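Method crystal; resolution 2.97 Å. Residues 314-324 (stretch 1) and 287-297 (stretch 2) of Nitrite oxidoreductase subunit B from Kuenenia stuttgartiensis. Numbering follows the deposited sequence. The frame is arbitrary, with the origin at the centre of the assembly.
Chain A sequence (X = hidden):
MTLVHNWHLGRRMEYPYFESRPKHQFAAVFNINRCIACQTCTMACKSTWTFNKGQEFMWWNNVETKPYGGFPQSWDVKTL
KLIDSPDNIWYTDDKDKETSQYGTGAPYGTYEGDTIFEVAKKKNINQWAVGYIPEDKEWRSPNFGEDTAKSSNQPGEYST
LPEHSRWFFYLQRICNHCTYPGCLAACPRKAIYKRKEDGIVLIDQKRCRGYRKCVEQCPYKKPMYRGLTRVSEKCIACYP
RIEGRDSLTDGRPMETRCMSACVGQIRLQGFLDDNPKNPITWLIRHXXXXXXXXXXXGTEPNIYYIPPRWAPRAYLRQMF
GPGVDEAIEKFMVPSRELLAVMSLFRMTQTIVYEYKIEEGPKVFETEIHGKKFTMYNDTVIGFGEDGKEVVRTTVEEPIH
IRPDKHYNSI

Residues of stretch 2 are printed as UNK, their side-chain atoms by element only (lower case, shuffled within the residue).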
# COMPACT_ATOMS: atom_id res chain seq x y z
N ALA A 314 0.60 30.21 -0.92
CA ALA A 314 0.28 30.70 -2.26
C ALA A 314 -0.31 29.59 -3.12
O ALA A 314 -1.33 29.79 -3.80
CB ALA A 314 1.53 31.28 -2.93
N TYR A 315 0.31 28.41 -3.10
CA TYR A 315 -0.24 27.28 -3.84
C TYR A 315 -1.62 26.89 -3.30
O TYR A 315 -2.53 26.57 -4.08
CB TYR A 315 0.72 26.09 -3.77
CG TYR A 315 0.35 24.92 -4.66
CD1 TYR A 315 0.62 24.94 -6.02
CD2 TYR A 315 -0.24 23.78 -4.12
CE1 TYR A 315 0.28 23.86 -6.83
CE2 TYR A 315 -0.58 22.71 -4.93
CZ TYR A 315 -0.31 22.75 -6.28
OH TYR A 315 -0.65 21.68 -7.07
N LEU A 316 -1.78 26.90 -1.98
CA LEU A 316 -3.05 26.50 -1.38
C LEU A 316 -4.19 27.46 -1.72
O LEU A 316 -5.31 27.01 -1.99
CB LEU A 316 -2.89 26.39 0.14
CG LEU A 316 -2.01 25.28 0.72
CD1 LEU A 316 -2.22 25.18 2.22
CD2 LEU A 316 -2.29 23.95 0.04
N ARG A 317 -3.93 28.78 -1.72
CA ARG A 317 -4.99 29.72 -2.11
C ARG A 317 -5.42 29.52 -3.55
O ARG A 317 -6.61 29.65 -3.87
CB ARG A 317 -4.59 31.18 -1.91
CG ARG A 317 -3.70 31.53 -0.75
CD ARG A 317 -3.29 32.98 -0.87
NE ARG A 317 -1.99 33.26 -0.28
CZ ARG A 317 -1.80 33.55 1.01
NH1 ARG A 317 -2.83 33.58 1.83
NH2 ARG A 317 -0.58 33.79 1.47
N GLN A 318 -4.47 29.25 -4.45
CA GLN A 318 -4.84 29.07 -5.85
C GLN A 318 -5.66 27.80 -6.06
O GLN A 318 -6.43 27.72 -7.02
CB GLN A 318 -3.57 29.02 -6.71
CG GLN A 318 -3.63 28.06 -7.88
CD GLN A 318 -2.29 27.78 -8.52
OE1 GLN A 318 -1.63 28.69 -9.03
NE2 GLN A 318 -1.88 26.52 -8.51
N MET A 319 -5.58 26.85 -5.13
CA MET A 319 -6.29 25.58 -5.23
C MET A 319 -7.62 25.58 -4.49
O MET A 319 -8.59 24.98 -4.98
CB MET A 319 -5.41 24.44 -4.71
CG MET A 319 -6.06 23.08 -4.80
SD MET A 319 -4.98 21.75 -4.22
CE MET A 319 -3.91 21.53 -5.64
N PHE A 320 -7.70 26.24 -3.33
CA PHE A 320 -8.90 26.20 -2.51
C PHE A 320 -9.52 27.57 -2.29
O PHE A 320 -10.48 27.69 -1.52
CB PHE A 320 -8.59 25.56 -1.15
CG PHE A 320 -8.05 24.17 -1.24
CD1 PHE A 320 -8.87 23.12 -1.62
CD2 PHE A 320 -6.73 23.90 -0.94
CE1 PHE A 320 -8.38 21.83 -1.70
CE2 PHE A 320 -6.23 22.61 -1.02
CZ PHE A 320 -7.05 21.58 -1.40
N GLY A 321 -9.02 28.61 -2.94
CA GLY A 321 -9.56 29.94 -2.79
C GLY A 321 -8.89 30.71 -1.66
O GLY A 321 -7.90 30.26 -1.07
N PRO A 322 -9.45 31.87 -1.31
CA PRO A 322 -8.80 32.73 -0.31
C PRO A 322 -9.06 32.32 1.13
O PRO A 322 -8.38 32.84 2.03
CB PRO A 322 -9.40 34.11 -0.60
CG PRO A 322 -10.74 33.81 -1.17
CD PRO A 322 -10.62 32.52 -1.93
N GLY A 323 -10.00 31.42 1.39
CA GLY A 323 -10.31 31.00 2.75
C GLY A 323 -9.26 30.13 3.40
O GLY A 323 -9.46 29.72 4.55
N VAL A 324 -8.17 29.82 2.70
CA VAL A 324 -7.17 28.88 3.20
C VAL A 324 -6.56 29.37 4.51
O VAL A 324 -6.38 28.59 5.46
CB VAL A 324 -6.09 28.64 2.13
CG1 VAL A 324 -4.97 27.79 2.69
CG2 VAL A 324 -6.70 27.98 0.90
N UNK A 287 -17.74 27.31 9.90
CA UNK A 287 -16.32 27.35 10.23
C UNK A 287 -15.44 27.71 9.05
O UNK A 287 -14.34 28.22 9.25
n UNK A 287 -14.67 26.41 13.59
o UNK A 287 -16.68 27.39 13.78
c UNK A 287 -15.87 26.00 10.79
c UNK A 287 -15.94 26.56 13.24
c UNK A 287 -16.46 25.66 12.15
N UNK A 288 -15.92 27.49 7.82
CA UNK A 288 -15.16 27.78 6.60
C UNK A 288 -13.76 27.17 6.67
O UNK A 288 -12.77 27.76 6.22
c UNK A 288 -16.43 29.95 6.12
c UNK A 288 -16.27 31.42 5.77
c UNK A 288 -15.73 32.22 6.94
c UNK A 288 -15.08 29.29 6.35
n UNK A 288 -16.69 32.24 8.08
N UNK A 289 -13.68 25.96 7.23
CA UNK A 289 -12.40 25.28 7.41
C UNK A 289 -12.18 24.32 6.25
O UNK A 289 -11.03 24.00 5.91
c UNK A 289 -13.34 23.39 8.81
c UNK A 289 -10.71 23.68 10.51
c UNK A 289 -12.35 24.55 8.77
c UNK A 289 -10.93 24.07 9.07
N UNK A 290 -13.26 23.85 5.64
CA UNK A 290 -13.21 22.96 4.49
C UNK A 290 -13.59 23.74 3.24
O UNK A 290 -14.63 24.42 3.22
c UNK A 290 -14.13 21.76 4.70
N UNK A 291 -12.77 23.64 2.20
CA UNK A 291 -12.88 24.49 1.03
C UNK A 291 -12.91 23.66 -0.25
O UNK A 291 -12.33 22.57 -0.30
c UNK A 291 -11.71 25.48 0.96
c UNK A 291 -12.60 27.02 2.73
c UNK A 291 -10.21 27.16 2.04
c UNK A 291 -11.39 26.24 2.25
N UNK A 292 -13.58 24.15 -1.29
CA UNK A 292 -13.73 23.36 -2.51
C UNK A 292 -12.45 23.31 -3.33
O UNK A 292 -11.57 24.17 -3.22
c UNK A 292 -14.71 25.51 -2.81
c UNK A 292 -14.29 25.44 -1.37
c UNK A 292 -14.84 24.11 -3.27
N UNK A 293 -12.36 22.28 -4.16
CA UNK A 293 -11.21 22.07 -5.03
C UNK A 293 -11.37 22.86 -6.32
O UNK A 293 -12.33 22.64 -7.07
c UNK A 293 -11.04 20.58 -5.34
c UNK A 293 -8.56 20.59 -5.67
c UNK A 293 -9.94 18.75 -6.65
c UNK A 293 -9.90 20.22 -6.29
N UNK A 294 -10.43 23.77 -6.57
CA UNK A 294 -10.40 24.64 -7.75
C UNK A 294 -11.77 25.25 -8.02
O UNK A 294 -12.41 24.91 -9.03
o UNK A 294 -4.44 22.32 -8.82
c UNK A 294 -8.09 22.11 -8.83
c UNK A 294 -8.45 23.45 -8.93
c UNK A 294 -5.77 22.69 -8.85
c UNK A 294 -7.43 24.40 -8.99
c UNK A 294 -9.91 23.86 -8.97
c UNK A 294 -6.10 24.02 -8.95
c UNK A 294 -6.76 21.73 -8.79
N UNK A 295 -12.25 26.17 -7.18
CA UNK A 295 -13.48 26.88 -7.51
C UNK A 295 -13.34 27.78 -8.72
O UNK A 295 -14.36 28.26 -9.24
c UNK A 295 -12.44 27.91 -5.63
c UNK A 295 -13.78 27.70 -6.24
c UNK A 295 -11.63 26.67 -5.94
N UNK A 296 -12.11 28.02 -9.19
CA UNK A 296 -11.88 28.78 -10.41
C UNK A 296 -12.67 28.23 -11.59
O UNK A 296 -13.16 29.00 -12.42
c UNK A 296 -9.46 29.34 -9.73
o UNK A 296 -8.54 27.18 -9.31
n UNK A 296 -8.62 28.60 -7.57
c UNK A 296 -8.83 28.27 -8.85
c UNK A 296 -10.40 28.75 -10.76
N UNK A 297 -12.80 26.90 -11.65
CA UNK A 297 -13.48 26.26 -12.77
C UNK A 297 -14.94 26.67 -12.88
O UNK A 297 -15.48 26.75 -14.00
c UNK A 297 -10.94 25.04 -13.38
c UNK A 297 -11.91 24.27 -12.74
c UNK A 297 -9.27 23.40 -12.91
c UNK A 297 -9.64 24.61 -13.47
c UNK A 297 -13.34 24.75 -12.65
c UNK A 297 -10.21 22.62 -12.27
c UNK A 297 -11.52 23.06 -12.18

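Position 287 carries three carbons, the third bearing one oxygen and one nitrogen, and touches nothing on stretch 1. It is an amide, Gln287, whose polar end suits a partly exposed site. At 288 four carbons run in a row to a nitrogen, which identifies Lys288. Its phi is positive as the chain leaves a helix, and its charged end leads away from stretch 1, fitting a partly exposed site. Position 289 has four carbons forked at the first, one arm two carbons long: Ile289. Position 290 has a single carbon, Ala290. Both CA-to-CB bonds point away from stretch 1, and both residues are apolar, as befits buried positions.

Position 291 has four carbons forked at the second, and its CA-to-CB bond points toward stretch 1. Its CB lies 3.8 Å from Phe320 CB, and one terminal carbon reaches 3.4 Å from Gly323 C and 3.8 Å from Val324 CG2. This is Leu291. An ideal CB on Gly323 would sit tight against Leu291 CD2, at 3.4 Å, so the bare glycine leaves room for the branched end.

At 292 three carbons close a ring onto the backbone nitrogen. The CA-to-CB bond points away, but the carbonyl O lies at the edge of the Phe320 ring, 3.3 Å from Phe320 CD1, and receives a CA-H...O contact from Phe320 CA at 3.4 Å. This is Pro292, whose backbone makes these contacts while its apolar ring suits a buried site. Position 293 again has four carbons forked at the second. Its CA-to-CB bond points away, yet a terminal carbon comes 3.6 Å from Met319 CG, an apolar meeting that suits Leu293.

Position 294 shows one carbon, then a six-carbon ring bearing an oxygen, with Met319 CG over one face, 4.2 Å from the ring centroid, in a CH-pi contact. This is Tyr294: its flat face receives Met319, and its hydroxyl is satisfied elsewhere in the structure. At 295 three carbons close another ring onto nitrogen, the ring carbon bonded to that nitrogen lying 3.6 Å from Met319 O; this is Pro295, compact and apolar at a buried site. Position 296 has three carbons, the third with one oxygen and one nitrogen, and its CA-to-CB bond points toward stretch 1. The amide nitrogen meets Gln318 O, so Gln296 suits a place needing a donor: NE2 donates a hydrogen bond to Gln318 O, very short at 2.4 Å and bent (117°), to be read cautiously at 2.97 Å resolution. Position 297, one carbon and a six-carbon ring, is Phe297, apolar and buried but out of reach.

The contact sets a helix end, at 320, against a chain briefly extended near 291-292 that then turns into a 3-10 segment. Met319 O accepts from Tyr294 N at 2.7 Å, and Gln318 O from the Gln296 amide. Around these polar links, Leu291, Leu293 and Tyr294 pack against Met319, Phe320 and Val324. The two stretches together bury 522 Å², both sides summed.

Stretch 2 (287-297) QKIALPLYPQF
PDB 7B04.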